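Local structure of ArCE4A (Arthrobacter sp. AW19M34-1, 5LFZ) at residues A28-D33 and V198-L203; P52-V57 and P116-P121; P137-D142 and G167-M172. The protein probably removes acetyl groups from carbohydrate substrates by metal-dependent hydrolysis, as a deacetylase of carbohydrate esterase family 4. One frame throughout, in Å; residues are numbered along the deposited sequence.

Contact 1 (A28-D33 and V198-L203); sequences ALTFDD and VTVDQL. With NI (nickel (II) ion), chain B.
The methyl group of Ala28 packs against the start of helix 200-203, with Ala28 CB 3.9 Å from Leu203 CD2 and also near Val200 CG2. Leu203 has CG anti to its backbone N (chi1 -177°), which carries its isobutyl end back toward the strand. One turn earlier in the helix, Val200 CG2 meets Thr30 CG2 at 4.0 Å, methyl to methyl, while Thr30 OG1 is bonded to Ile170 O.

Polar links between the two backbones are made through Val198 O. It receives a CA-H...O contact from Ala28 CA at 3.4 Å, and two waters bridge it to Leu29: one lies against Leu29 O, the other accepts from Leu29 N.

The strand thus packed is 26-32, in the parallel sheet of the NodB homology fold, and Thr30 to Asp33 spell the TFDD of the first CE4 sequence motif. Further along the segment, Asp33 OD1 binds the nickel at 2.1 Å, beside His82, His86 and three waters. One of these waters donates to Asp32 OD2 and another to Asp33 OD2.

A capping box fixes the helix start. Thr199 N donates almost straight (173°) to Gln202 OE1 at 2.9 Å, and Gln202 N returns a weak bond to Thr199 OG1, 3.3 Å long.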
ATOM      1  N   ALA A  28       5.921  -7.282   2.526  1.00 20.70           N
ATOM      2  CA  ALA A  28       4.813  -6.705   1.771  1.00 21.39           C
ATOM      3  C   ALA A  28       5.255  -5.484   0.974  1.00 20.84           C
ATOM      4  O   ALA A  28       5.653  -4.468   1.549  1.00 23.38           O
ATOM      5  CB  ALA A  28       3.667  -6.336   2.712  1.00 21.55           C
ATOM      6  N   LEU A  29       5.200  -5.589  -0.351  1.00 21.73           N
ATOM      7  CA  LEU A  29       5.413  -4.435  -1.229  1.00 21.42           C
ATOM      8  C   LEU A  29       4.160  -3.582  -1.214  1.00 22.14           C
ATOM      9  O   LEU A  29       3.062  -4.098  -1.426  1.00 19.81           O
ATOM     10  CB  LEU A  29       5.712  -4.870  -2.664  1.00 24.61           C
ATOM     11  CG  LEU A  29       6.937  -5.743  -2.914  1.00 28.71           C
ATOM     12  CD1 LEU A  29       7.150  -5.915  -4.413  1.00 30.57           C
ATOM     13  CD2 LEU A  29       8.151  -5.131  -2.246  1.00 29.84           C
ATOM     14  N   THR A  30       4.306  -2.287  -0.954  1.00 21.27           N
ATOM     15  CA  THR A  30       3.147  -1.401  -0.939  1.00 22.75           C
ATOM     16  C   THR A  30       3.407  -0.158  -1.792  1.00 21.46           C
ATOM     17  O   THR A  30       4.544   0.323  -1.900  1.00 20.31           O
ATOM     18  CB  THR A  30       2.740  -0.988   0.508  1.00 19.77           C
ATOM     19  OG1 THR A  30       3.725  -0.118   1.074  1.00 22.29           O
ATOM     20  CG2 THR A  30       2.571  -2.216   1.407  1.00 21.26           C
ATOM     21  N   PHE A  31       2.347   0.336  -2.421  1.00 18.99           N
ATOM     22  CA  PHE A  31       2.441   1.475  -3.333  1.00 18.98           C
ATOM     23  C   PHE A  31       1.399   2.525  -2.985  1.00 23.88           C
ATOM     24  O   PHE A  31       0.205   2.223  -2.953  1.00 21.77           O
ATOM     25  CB  PHE A  31       2.252   1.029  -4.781  1.00 22.04           C
ATOM     26  CG  PHE A  31       3.288   0.052  -5.263  1.00 25.24           C
ATOM     27  CD1 PHE A  31       4.491   0.498  -5.789  1.00 23.60           C
ATOM     28  CD2 PHE A  31       3.059  -1.313  -5.188  1.00 24.05           C
ATOM     29  CE1 PHE A  31       5.434  -0.400  -6.236  1.00 24.98           C
ATOM     30  CE2 PHE A  31       4.003  -2.215  -5.629  1.00 23.91           C
ATOM     31  CZ  PHE A  31       5.192  -1.759  -6.153  1.00 26.09           C
ATOM     32  N   ASP A  32       1.844   3.752  -2.726  1.00 21.20           N
ATOM     33  CA  ASP A  32       0.943   4.840  -2.335  1.00 20.81           C
ATOM     34  C   ASP A  32       0.625   5.787  -3.473  1.00 24.19           C
ATOM     35  O   ASP A  32       1.429   5.944  -4.397  1.00 21.70           O
ATOM     36  CB  ASP A  32       1.549   5.691  -1.214  1.00 23.10           C
ATOM     37  CG  ASP A  32       1.496   5.029   0.132  1.00 23.73           C
ATOM     38  OD1 ASP A  32       1.155   3.834   0.210  1.00 24.24           O
ATOM     39  OD2 ASP A  32       1.826   5.722   1.121  1.00 26.52           O
ATOM     40  N   ASP A  33      -0.537   6.437  -3.357  1.00 21.45           N
ATOM     41  CA  ASP A  33      -0.882   7.678  -4.073  1.00 23.42           C
ATOM     42  C   ASP A  33      -1.460   7.450  -5.462  1.00 25.05           C
ATOM     43  O   ASP A  33      -1.780   8.416  -6.169  1.00 28.18           O
ATOM     44  CB  ASP A  33       0.322   8.618  -4.223  1.00 26.60           C
ATOM     45  CG  ASP A  33       0.808   9.218  -2.913  1.00 28.30           C
ATOM     46  OD1 ASP A  33       0.312   8.866  -1.829  1.00 28.86           O
ATOM     47  OD2 ASP A  33       1.735  10.047  -2.984  1.00 32.33           O
ATOM     48  N   VAL A 198       3.946 -10.851  -0.136  1.00 21.54           N
ATOM     49  CA  VAL A 198       2.556 -11.067   0.268  1.00 21.78           C
ATOM     50  C   VAL A 198       1.781  -9.758   0.350  1.00 22.84           C
ATOM     51  O   VAL A 198       2.370  -8.685   0.357  1.00 24.35           O
ATOM     52  CB  VAL A 198       2.461 -11.767   1.646  1.00 23.59           C
ATOM     53  CG1 VAL A 198       3.125 -13.137   1.620  1.00 26.75           C
ATOM     54  CG2 VAL A 198       3.057 -10.884   2.744  1.00 28.67           C
ATOM     55  N   THR A 199       0.455  -9.852   0.425  1.00 22.70           N
ATOM     56  CA  THR A 199      -0.357  -8.668   0.681  1.00 23.32           C
ATOM     57  C   THR A 199      -0.280  -8.332   2.164  1.00 21.87           C
ATOM     58  O   THR A 199       0.166  -9.152   2.962  1.00 25.16           O
ATOM     59  CB  THR A 199      -1.826  -8.873   0.288  1.00 24.60           C
ATOM     60  OG1 THR A 199      -2.380  -9.938   1.070  1.00 26.61           O
ATOM     61  CG2 THR A 199      -1.944  -9.208  -1.195  1.00 24.09           C
ATOM     62  N   VAL A 200      -0.705  -7.129   2.530  1.00 23.09           N
ATOM     63  CA  VAL A 200      -0.692  -6.712   3.924  1.00 24.63           C
ATOM     64  C   VAL A 200      -1.572  -7.635   4.765  1.00 26.64           C
ATOM     65  O   VAL A 200      -1.216  -8.003   5.891  1.00 27.62           O
ATOM     66  CB  VAL A 200      -1.149  -5.238   4.060  1.00 23.01           C
ATOM     67  CG1 VAL A 200      -1.456  -4.891   5.498  1.00 25.11           C
ATOM     68  CG2 VAL A 200      -0.078  -4.303   3.497  1.00 24.05           C
ATOM     69  N   ASP A 201      -2.699  -8.044   4.193  1.00 26.13           N
ATOM     70  CA  ASP A 201      -3.615  -8.961   4.859  1.00 29.02           C
ATOM     71  C   ASP A 201      -2.901 -10.255   5.246  1.00 28.33           C
ATOM     72  O   ASP A 201      -2.959 -10.684   6.397  1.00 32.85           O
ATOM     73  CB  ASP A 201      -4.805  -9.264   3.956  1.00 33.49           C
ATOM     74  CG  ASP A 201      -5.937  -9.919   4.699  1.00 46.36           C
ATOM     75  OD1 ASP A 201      -6.801  -9.192   5.230  1.00 57.58           O
ATOM     76  OD2 ASP A 201      -5.953 -11.165   4.760  1.00 52.04           O
ATOM     77  N   GLN A 202      -2.216 -10.859   4.279  1.00 25.83           N
ATOM     78  CA  GLN A 202      -1.462 -12.086   4.526  1.00 29.64           C
ATOM     79  C   GLN A 202      -0.359 -11.876   5.553  1.00 28.81           C
ATOM     80  O   GLN A 202      -0.116 -12.740   6.399  1.00 32.00           O
ATOM     81  CB  GLN A 202      -0.849 -12.613   3.231  1.00 35.48           C
ATOM     82  CG  GLN A 202      -1.838 -12.938   2.128  1.00 37.39           C
ATOM     83  CD  GLN A 202      -1.133 -13.350   0.845  1.00 46.06           C
ATOM     84  OE1 GLN A 202      -0.623 -12.507   0.103  1.00 38.38           O
ATOM     85  NE2 GLN A 202      -1.086 -14.654   0.588  1.00 52.20           N
ATOM     86  N   LEU A 203       0.306 -10.728   5.467  1.00 26.33           N
ATOM     87  CA  LEU A 203       1.422 -10.413   6.349  1.00 30.19           C
ATOM     88  C   LEU A 203       0.987 -10.414   7.808  1.00 31.50           C
ATOM     89  O   LEU A 203       1.709 -10.906   8.679  1.00 36.49           O
ATOM     90  CB  LEU A 203       2.031  -9.057   5.981  1.00 27.70           C
ATOM     91  CG  LEU A 203       3.254  -8.658   6.808  1.00 30.47           C
ATOM     92  CD1 LEU A 203       4.422  -9.579   6.507  1.00 37.25           C
ATOM     93  CD2 LEU A 203       3.624  -7.222   6.531  1.00 30.44           C
TER
HETATM   94 NI    NI B 301       0.925   9.410   0.062  0.54 22.68          NI
HETATM   95  O   HOH W   1       1.719  -6.038  -0.071  1.00 23.98           O
HETATM   96  O   HOH W   2       4.166  -7.881  -1.709  1.00 24.16           O
HETATM   97  O   HOH W   3       2.405   8.290   0.626  1.00 36.74           O
HETATM   98  O   HOH W   4       2.565  10.480  -0.676  1.00 31.16           O
HETATM   99  O   HOH W   5       1.665   9.844   2.029  1.00 36.63           O

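Contact 2 (P52-V57 and P116-P121); sequences PATFFV and PQILRP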
ATOM      1  N   PRO A  52       2.009 -10.423  -5.653  1.00 24.76           N
ATOM      2  CA  PRO A  52       0.951  -9.538  -5.172  1.00 26.89           C
ATOM      3  C   PRO A  52       1.522  -8.316  -4.479  1.00 24.66           C
ATOM      4  O   PRO A  52       2.648  -8.348  -3.986  1.00 25.35           O
ATOM      5  CB  PRO A  52       0.198 -10.413  -4.178  1.00 27.80           C
ATOM      6  CG  PRO A  52       1.286 -11.256  -3.570  1.00 26.18           C
ATOM      7  CD  PRO A  52       2.319 -11.483  -4.673  1.00 27.45           C
ATOM      8  N   ALA A  53       0.747  -7.244  -4.454  1.00 22.15           N
ATOM      9  CA  ALA A  53       1.148  -6.037  -3.754  1.00 19.27           C
ATOM     10  C   ALA A  53      -0.081  -5.393  -3.135  1.00 22.89           C
ATOM     11  O   ALA A  53      -1.208  -5.819  -3.393  1.00 23.19           O
ATOM     12  CB  ALA A  53       1.854  -5.068  -4.704  1.00 23.91           C
ATOM     13  N   THR A  54       0.143  -4.382  -2.305  1.00 21.10           N
ATOM     14  CA  THR A  54      -0.945  -3.651  -1.667  1.00 22.44           C
ATOM     15  C   THR A  54      -0.890  -2.206  -2.138  1.00 19.17           C
ATOM     16  O   THR A  54       0.159  -1.561  -2.066  1.00 21.59           O
ATOM     17  CB  THR A  54      -0.842  -3.729  -0.141  1.00 18.82           C
ATOM     18  OG1 THR A  54      -0.763  -5.106   0.244  1.00 20.22           O
ATOM     19  CG2 THR A  54      -2.055  -3.074   0.534  1.00 21.40           C
ATOM     20  N   PHE A  55      -2.013  -1.722  -2.651  1.00 20.28           N
ATOM     21  CA  PHE A  55      -2.097  -0.383  -3.204  1.00 18.99           C
ATOM     22  C   PHE A  55      -2.927   0.505  -2.302  1.00 20.86           C
ATOM     23  O   PHE A  55      -4.125   0.286  -2.143  1.00 20.34           O
ATOM     24  CB  PHE A  55      -2.696  -0.427  -4.616  1.00 18.45           C
ATOM     25  CG  PHE A  55      -1.840  -1.156  -5.612  1.00 17.86           C
ATOM     26  CD1 PHE A  55      -1.966  -2.525  -5.798  1.00 23.03           C
ATOM     27  CD2 PHE A  55      -0.893  -0.467  -6.354  1.00 21.38           C
ATOM     28  CE1 PHE A  55      -1.165  -3.193  -6.713  1.00 24.42           C
ATOM     29  CE2 PHE A  55      -0.093  -1.129  -7.270  1.00 24.51           C
ATOM     30  CZ  PHE A  55      -0.231  -2.498  -7.448  1.00 22.47           C
ATOM     31  N   PHE A  56      -2.288   1.483  -1.673  1.00 20.52           N
ATOM     32  CA  PHE A  56      -3.019   2.451  -0.869  1.00 21.75           C
ATOM     33  C   PHE A  56      -3.438   3.607  -1.764  1.00 17.58           C
ATOM     34  O   PHE A  56      -2.647   4.496  -2.081  1.00 21.41           O
ATOM     35  CB  PHE A  56      -2.182   2.912   0.310  1.00 20.69           C
ATOM     36  CG  PHE A  56      -1.968   1.837   1.328  1.00 19.84           C
ATOM     37  CD1 PHE A  56      -0.842   1.028   1.288  1.00 23.57           C
ATOM     38  CD2 PHE A  56      -2.923   1.602   2.304  1.00 18.97           C
ATOM     39  CE1 PHE A  56      -0.657   0.027   2.222  1.00 20.42           C
ATOM     40  CE2 PHE A  56      -2.744   0.607   3.245  1.00 23.30           C
ATOM     41  CZ  PHE A  56      -1.617  -0.191   3.202  1.00 21.66           C
ATOM     42  N   VAL A  57      -4.700   3.580  -2.176  1.00 19.00           N
ATOM     43  CA  VAL A  57      -5.159   4.454  -3.245  1.00 22.71           C
ATOM     44  C   VAL A  57      -5.758   5.767  -2.746  1.00 26.11           C
ATOM     45  O   VAL A  57      -6.358   5.836  -1.670  1.00 25.45           O
ATOM     46  CB  VAL A  57      -6.197   3.740  -4.129  1.00 20.61           C
ATOM     47  CG1 VAL A  57      -5.570   2.558  -4.823  1.00 23.63           C
ATOM     48  CG2 VAL A  57      -7.421   3.291  -3.303  1.00 20.63           C
ATOM     49  N   PRO A 116     -12.114  -1.387   1.358  1.00 28.04           N
ATOM     50  CA  PRO A 116     -10.768  -1.600   1.896  1.00 27.11           C
ATOM     51  C   PRO A 116     -10.849  -2.073   3.339  1.00 25.20           C
ATOM     52  O   PRO A 116     -11.857  -1.833   4.008  1.00 29.76           O
ATOM     53  CB  PRO A 116     -10.123  -0.214   1.801  1.00 27.24           C
ATOM     54  CG  PRO A 116     -11.287   0.720   1.910  1.00 30.71           C
ATOM     55  CD  PRO A 116     -12.400   0.046   1.157  1.00 25.97           C
ATOM     56  N   GLN A 117      -9.814  -2.752   3.811  1.00 27.11           N
ATOM     57  CA  GLN A 117      -9.821  -3.259   5.172  1.00 29.55           C
ATOM     58  C   GLN A 117      -8.683  -2.653   5.971  1.00 25.91           C
ATOM     59  O   GLN A 117      -8.491  -2.979   7.140  1.00 26.06           O
ATOM     60  CB  GLN A 117      -9.727  -4.786   5.173  1.00 38.09           C
ATOM     61  CG  GLN A 117     -10.830  -5.461   4.378  1.00 41.84           C
ATOM     62  CD  GLN A 117     -10.560  -6.931   4.140  1.00 54.99           C
ATOM     63  OE1 GLN A 117      -9.426  -7.396   4.272  1.00 58.82           O
ATOM     64  NE2 GLN A 117     -11.603  -7.675   3.787  1.00 57.73           N
ATOM     65  N   ILE A 118      -7.928  -1.771   5.322  1.00 23.32           N
ATOM     66  CA  ILE A 118      -6.776  -1.111   5.921  1.00 23.03           C
ATOM     67  C   ILE A 118      -6.673   0.318   5.397  1.00 21.65           C
ATOM     68  O   ILE A 118      -7.157   0.617   4.303  1.00 23.15           O
ATOM     69  CB  ILE A 118      -5.459  -1.863   5.604  1.00 22.37           C
ATOM     70  CG1 ILE A 118      -5.305  -2.033   4.088  1.00 24.78           C
ATOM     71  CG2 ILE A 118      -5.440  -3.226   6.282  1.00 25.35           C
ATOM     72  CD1 ILE A 118      -4.071  -2.834   3.677  1.00 24.26           C
ATOM     73  N   LEU A 119      -6.041   1.196   6.169  1.00 21.18           N
ATOM     74  CA  LEU A 119      -5.839   2.581   5.753  1.00 21.00           C
ATOM     75  C   LEU A 119      -4.425   3.006   6.113  1.00 21.53           C
ATOM     76  O   LEU A 119      -3.920   2.656   7.176  1.00 23.32           O
ATOM     77  CB  LEU A 119      -6.867   3.514   6.415  1.00 23.09           C
ATOM     78  CG  LEU A 119      -6.826   5.015   6.074  1.00 22.86           C
ATOM     79  CD1 LEU A 119      -8.234   5.609   6.103  1.00 24.44           C
ATOM     80  CD2 LEU A 119      -5.901   5.801   7.002  1.00 26.99           C
ATOM     81  N   ARG A 120      -3.788   3.754   5.220  1.00 23.78           N
ATOM     82  CA  ARG A 120      -2.476   4.336   5.493  1.00 23.48           C
ATOM     83  C   ARG A 120      -2.633   5.849   5.532  1.00 20.44           C
ATOM     84  O   ARG A 120      -3.129   6.445   4.579  1.00 25.26           O
ATOM     85  CB  ARG A 120      -1.458   3.922   4.437  1.00 24.40           C
ATOM     86  CG  ARG A 120      -0.125   4.621   4.584  1.00 19.80           C
ATOM     87  CD  ARG A 120       0.901   4.035   3.641  1.00 23.57           C
ATOM     88  NE  ARG A 120       1.447   2.765   4.113  1.00 22.79           N
ATOM     89  CZ  ARG A 120       2.107   1.919   3.327  1.00 21.87           C
ATOM     90  NH1 ARG A 120       2.271   2.222   2.044  1.00 21.26           N
ATOM     91  NH2 ARG A 120       2.597   0.780   3.808  1.00 23.86           N
ATOM     92  N   PRO A 121      -2.258   6.473   6.650  1.00 23.32           N
ATOM     93  CA  PRO A 121      -2.447   7.922   6.744  1.00 25.25           C
ATOM     94  C   PRO A 121      -1.392   8.659   5.929  1.00 23.64           C
ATOM     95  O   PRO A 121      -0.220   8.295   5.997  1.00 30.30           O
ATOM     96  CB  PRO A 121      -2.286   8.200   8.239  1.00 30.44           C
ATOM     97  CG  PRO A 121      -1.362   7.126   8.716  1.00 29.33           C
ATOM     98  CD  PRO A 121      -1.693   5.900   7.884  1.00 26.62           C
TER
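Ile118 sends its ethyl arm onto strand 54-57, where CD1 settles between two side chains: it lies 3.7 Å from Thr54 CG2, tip to tip, and 3.6 Å from Phe56 CZ. CG1 of Ile118 stands between its own backbone N and carbonyl carbon (chi1 55°), a torsion that aims the arm at the strand, and the arm runs across the Phe56 side chain at about a right angle. The hydroxyl of Thr54 accepts from Val200 N.

At Leu119 the side chain turns from the strand toward Val101 of helix 94-112, and Leu119 C comes 4.1 Å from Phe56 CE2.

Arg120 opens the RPPY sequence that fits the third motif of CE4 deacetylases, and its side chain lies about 6 Å from the nickel. Its CB sits over the Phe56 face in a CH-pi contact, 3.8 Å from the ring centroid and offset toward the CD2 rim. From there the chain bends at chi3 (-78°) and runs on along the same face to the CD1/CE1 rim, so that Phe56 CE1 lies over the centre of the guanidinium, 3.5 Å from its plane; the two planes are 33° apart. The guanidinium is also gripped by a salt bridge from NH1 to Asp32, by Thr30, and by the carbonyls of Val139 and Leu140, which would fix its rotation. Arg120 O takes a bond from His82 ND1, which probably helps to orient that nickel ligand from the second shell.

Contact 3 (P137-D142 and G167-M172); sequences PLVLWD and GSIILM
Leu171 pushes a branch onto the indole of Trp141: CD2 sits over the six-membered ring, 3.7 Å from its centroid and 17° off the normal, while CB fills the angle beside Trp141 CG. Trp141 holds CG between its backbone N and carbonyl carbon (chi1 60°), bringing the ring face over Leu171. Ile169 fills the hollow beside Val139 and Leu140. Its CG2 lies against Leu140 O at 3.5 Å, and CD1 meets Val139 CG1 at 3.9 Å, crossing at about a right angle.

The loop 140-142 leads into strand 143-144, which pairs in parallel with 168-173 in the NodB barrel sheet. Leu171 falls in the LMHD sequence that fits the fifth CE4 motif, and its side chain lies about 6 Å from the nickel, consistent with a place by the active site.

Asp142 clasps Ser168 and Ile169. OD1 accepts from Ile169 N at 2.7 Å, the donor on the syn side but 30° out of the carboxylate plane, and OD2 receives Ser168 OG on its syn lone pair at 2.6 Å. An alanine here would probably leave Ile169 N and the Ser168 hydroxyl without these acceptors and free the loop to shift. Asp142 N donates to Ile169 O at 3.3 Å.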
ATOM      1  N   PRO A 137      -7.440  -0.941  10.551  1.00 26.89           N
ATOM      2  CA  PRO A 137      -6.076  -0.805  11.063  1.00 23.82           C
ATOM      3  C   PRO A 137      -5.310   0.247  10.266  1.00 27.58           C
ATOM      4  O   PRO A 137      -5.508   0.356   9.056  1.00 28.99           O
ATOM      5  CB  PRO A 137      -5.472  -2.197  10.846  1.00 26.80           C
ATOM      6  CG  PRO A 137      -6.660  -3.123  10.756  1.00 24.66           C
ATOM      7  CD  PRO A 137      -7.732  -2.312  10.102  1.00 28.24           C
ATOM      8  N   LEU A 138      -4.471   1.019  10.942  1.00 25.72           N
ATOM      9  CA  LEU A 138      -3.600   1.961  10.260  1.00 26.09           C
ATOM     10  C   LEU A 138      -2.291   1.261   9.907  1.00 25.03           C
ATOM     11  O   LEU A 138      -1.595   0.745  10.781  1.00 25.42           O
ATOM     12  CB  LEU A 138      -3.338   3.204  11.119  1.00 27.44           C
ATOM     13  CG  LEU A 138      -4.490   4.201  11.277  1.00 30.66           C
ATOM     14  CD1 LEU A 138      -5.546   3.705  12.259  1.00 38.39           C
ATOM     15  CD2 LEU A 138      -3.960   5.555  11.710  1.00 34.24           C
ATOM     16  N   VAL A 139      -1.958   1.237   8.624  1.00 26.09           N
ATOM     17  CA  VAL A 139      -0.768   0.529   8.187  1.00 23.20           C
ATOM     18  C   VAL A 139       0.308   1.507   7.729  1.00 25.80           C
ATOM     19  O   VAL A 139       0.147   2.202   6.727  1.00 26.18           O
ATOM     20  CB  VAL A 139      -1.090  -0.462   7.056  1.00 23.81           C
ATOM     21  CG1 VAL A 139       0.170  -1.194   6.609  1.00 25.53           C
ATOM     22  CG2 VAL A 139      -2.179  -1.442   7.512  1.00 24.95           C
ATOM     23  N   LEU A 140       1.392   1.570   8.491  1.00 22.07           N
ATOM     24  CA  LEU A 140       2.537   2.393   8.118  1.00 24.75           C
ATOM     25  C   LEU A 140       3.550   1.520   7.393  1.00 23.35           C
ATOM     26  O   LEU A 140       3.178   0.748   6.511  1.00 24.41           O
ATOM     27  CB  LEU A 140       3.157   3.065   9.346  1.00 28.78           C
ATOM     28  CG  LEU A 140       2.361   4.211   9.994  1.00 37.11           C
ATOM     29  CD1 LEU A 140       1.854   5.196   8.952  1.00 38.00           C
ATOM     30  CD2 LEU A 140       1.211   3.691  10.821  1.00 44.37           C
ATOM     31  N   TRP A 141       4.822   1.637   7.769  1.00 23.22           N
ATOM     32  CA  TRP A 141       5.909   0.957   7.066  1.00 25.76           C
ATOM     33  C   TRP A 141       7.185   0.965   7.901  1.00 26.22           C
ATOM     34  O   TRP A 141       7.341   1.794   8.798  1.00 27.12           O
ATOM     35  CB  TRP A 141       6.182   1.633   5.715  1.00 22.04           C
ATOM     36  CG  TRP A 141       6.588   3.076   5.867  1.00 22.40           C
ATOM     37  CD1 TRP A 141       7.862   3.565   6.031  1.00 21.73           C
ATOM     38  CD2 TRP A 141       5.720   4.211   5.883  1.00 25.20           C
ATOM     39  NE1 TRP A 141       7.831   4.934   6.150  1.00 28.44           N
ATOM     40  CE2 TRP A 141       6.526   5.355   6.062  1.00 24.54           C
ATOM     41  CE3 TRP A 141       4.333   4.372   5.760  1.00 24.11           C
ATOM     42  CZ2 TRP A 141       5.994   6.643   6.112  1.00 28.39           C
ATOM     43  CZ3 TRP A 141       3.807   5.650   5.815  1.00 25.30           C
ATOM     44  CH2 TRP A 141       4.633   6.769   5.989  1.00 28.84           C
ATOM     45  N   ASP A 142       8.115   0.068   7.597  1.00 25.46           N
ATOM     46  CA  ASP A 142       9.402   0.114   8.280  1.00 26.01           C
ATOM     47  C   ASP A 142      10.530   0.391   7.291  1.00 26.59           C
ATOM     48  O   ASP A 142      11.637   0.730   7.694  1.00 28.85           O
ATOM     49  CB  ASP A 142       9.657  -1.180   9.062  1.00 26.96           C
ATOM     50  CG  ASP A 142       9.808  -2.387   8.169  1.00 30.09           C
ATOM     51  OD1 ASP A 142       9.142  -2.440   7.120  1.00 30.64           O
ATOM     52  OD2 ASP A 142      10.595  -3.293   8.523  1.00 34.18           O
ATOM     53  N   GLY A 167       9.006  -9.765   7.825  1.00 27.33           N
ATOM     54  CA  GLY A 167       7.908  -9.020   8.413  1.00 26.83           C
ATOM     55  C   GLY A 167       7.823  -7.576   7.950  1.00 26.87           C
ATOM     56  O   GLY A 167       6.934  -6.836   8.368  1.00 27.11           O
ATOM     57  N   SER A 168       8.741  -7.172   7.076  1.00 26.13           N
ATOM     58  CA  SER A 168       8.804  -5.781   6.626  1.00 25.56           C
ATOM     59  C   SER A 168       7.675  -5.341   5.699  1.00 23.96           C
ATOM     60  O   SER A 168       7.094  -6.134   4.955  1.00 24.22           O
ATOM     61  CB  SER A 168      10.137  -5.515   5.922  1.00 26.69           C
ATOM     62  OG  SER A 168      11.167  -5.267   6.858  1.00 29.62           O
ATOM     63  N   ILE A 169       7.394  -4.044   5.757  1.00 22.04           N
ATOM     64  CA  ILE A 169       6.462  -3.380   4.863  1.00 20.09           C
ATOM     65  C   ILE A 169       7.226  -2.305   4.100  1.00 21.82           C
ATOM     66  O   ILE A 169       7.726  -1.354   4.697  1.00 22.99           O
ATOM     67  CB  ILE A 169       5.290  -2.743   5.626  1.00 20.88           C
ATOM     68  CG1 ILE A 169       4.498  -3.815   6.385  1.00 23.81           C
ATOM     69  CG2 ILE A 169       4.397  -1.959   4.673  1.00 23.02           C
ATOM     70  CD1 ILE A 169       3.406  -3.252   7.278  1.00 27.03           C
ATOM     71  N   ILE A 170       7.316  -2.458   2.785  1.00 22.05           N
ATOM     72  CA  ILE A 170       8.115  -1.548   1.972  1.00 20.12           C
ATOM     73  C   ILE A 170       7.233  -0.474   1.353  1.00 21.94           C
ATOM     74  O   ILE A 170       6.251  -0.792   0.684  1.00 22.74           O
ATOM     75  CB  ILE A 170       8.860  -2.302   0.857  1.00 22.10           C
ATOM     76  CG1 ILE A 170       9.713  -3.424   1.457  1.00 29.06           C
ATOM     77  CG2 ILE A 170       9.710  -1.337   0.034  1.00 24.83           C
ATOM     78  CD1 ILE A 170      10.479  -4.215   0.422  1.00 36.04           C
ATOM     79  N   LEU A 171       7.577   0.789   1.601  1.00 18.81           N
ATOM     80  CA  LEU A 171       6.851   1.933   1.044  1.00 19.41           C
ATOM     81  C   LEU A 171       7.438   2.403  -0.278  1.00 18.54           C
ATOM     82  O   LEU A 171       8.604   2.793  -0.349  1.00 22.53           O
ATOM     83  CB  LEU A 171       6.844   3.105   2.035  1.00 21.41           C
ATOM     84  CG  LEU A 171       6.275   4.431   1.515  1.00 23.76           C
ATOM     85  CD1 LEU A 171       4.782   4.323   1.254  1.00 23.93           C
ATOM     86  CD2 LEU A 171       6.564   5.566   2.493  1.00 24.13           C
ATOM     87  N   MET A 172       6.611   2.362  -1.316  1.00 21.87           N
ATOM     88  CA  MET A 172       6.922   2.954  -2.604  1.00 19.74           C
ATOM     89  C   MET A 172       5.719   3.751  -3.078  1.00 19.60           C
ATOM     90  O   MET A 172       4.640   3.681  -2.477  1.00 20.25           O
ATOM     91  CB  MET A 172       7.291   1.882  -3.626  1.00 24.08           C
ATOM     92  CG  MET A 172       8.602   1.194  -3.321  1.00 23.34           C
ATOM     93  SD  MET A 172       8.820  -0.283  -4.320  1.00 25.66           S
ATOM     94  CE  MET A 172       7.582  -1.353  -3.590  1.00 24.62           C
TER

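From the N terminus, strand 26-32 comes first, and its partner segment 198-203 lies near the chain's end, making contact 1 the widest closure, 165 residues apart. Inside that loop, 52-57 meets 116-121 in contact 2, and 137-142 meets 167-172 in contact 3; these two smaller loops follow one another without crossing. Strand 26-32 joins all three: it lies between strands 54-57 and 168-173, with Phe31 O 2.9 Å from Phe56 N and Asp32 N 2.8 Å from Met172 O. Contacts 2 and 3 are tied in turn where Leu119 O lies 2.8 Å from Val139 N, linking 116-121 to 137-142.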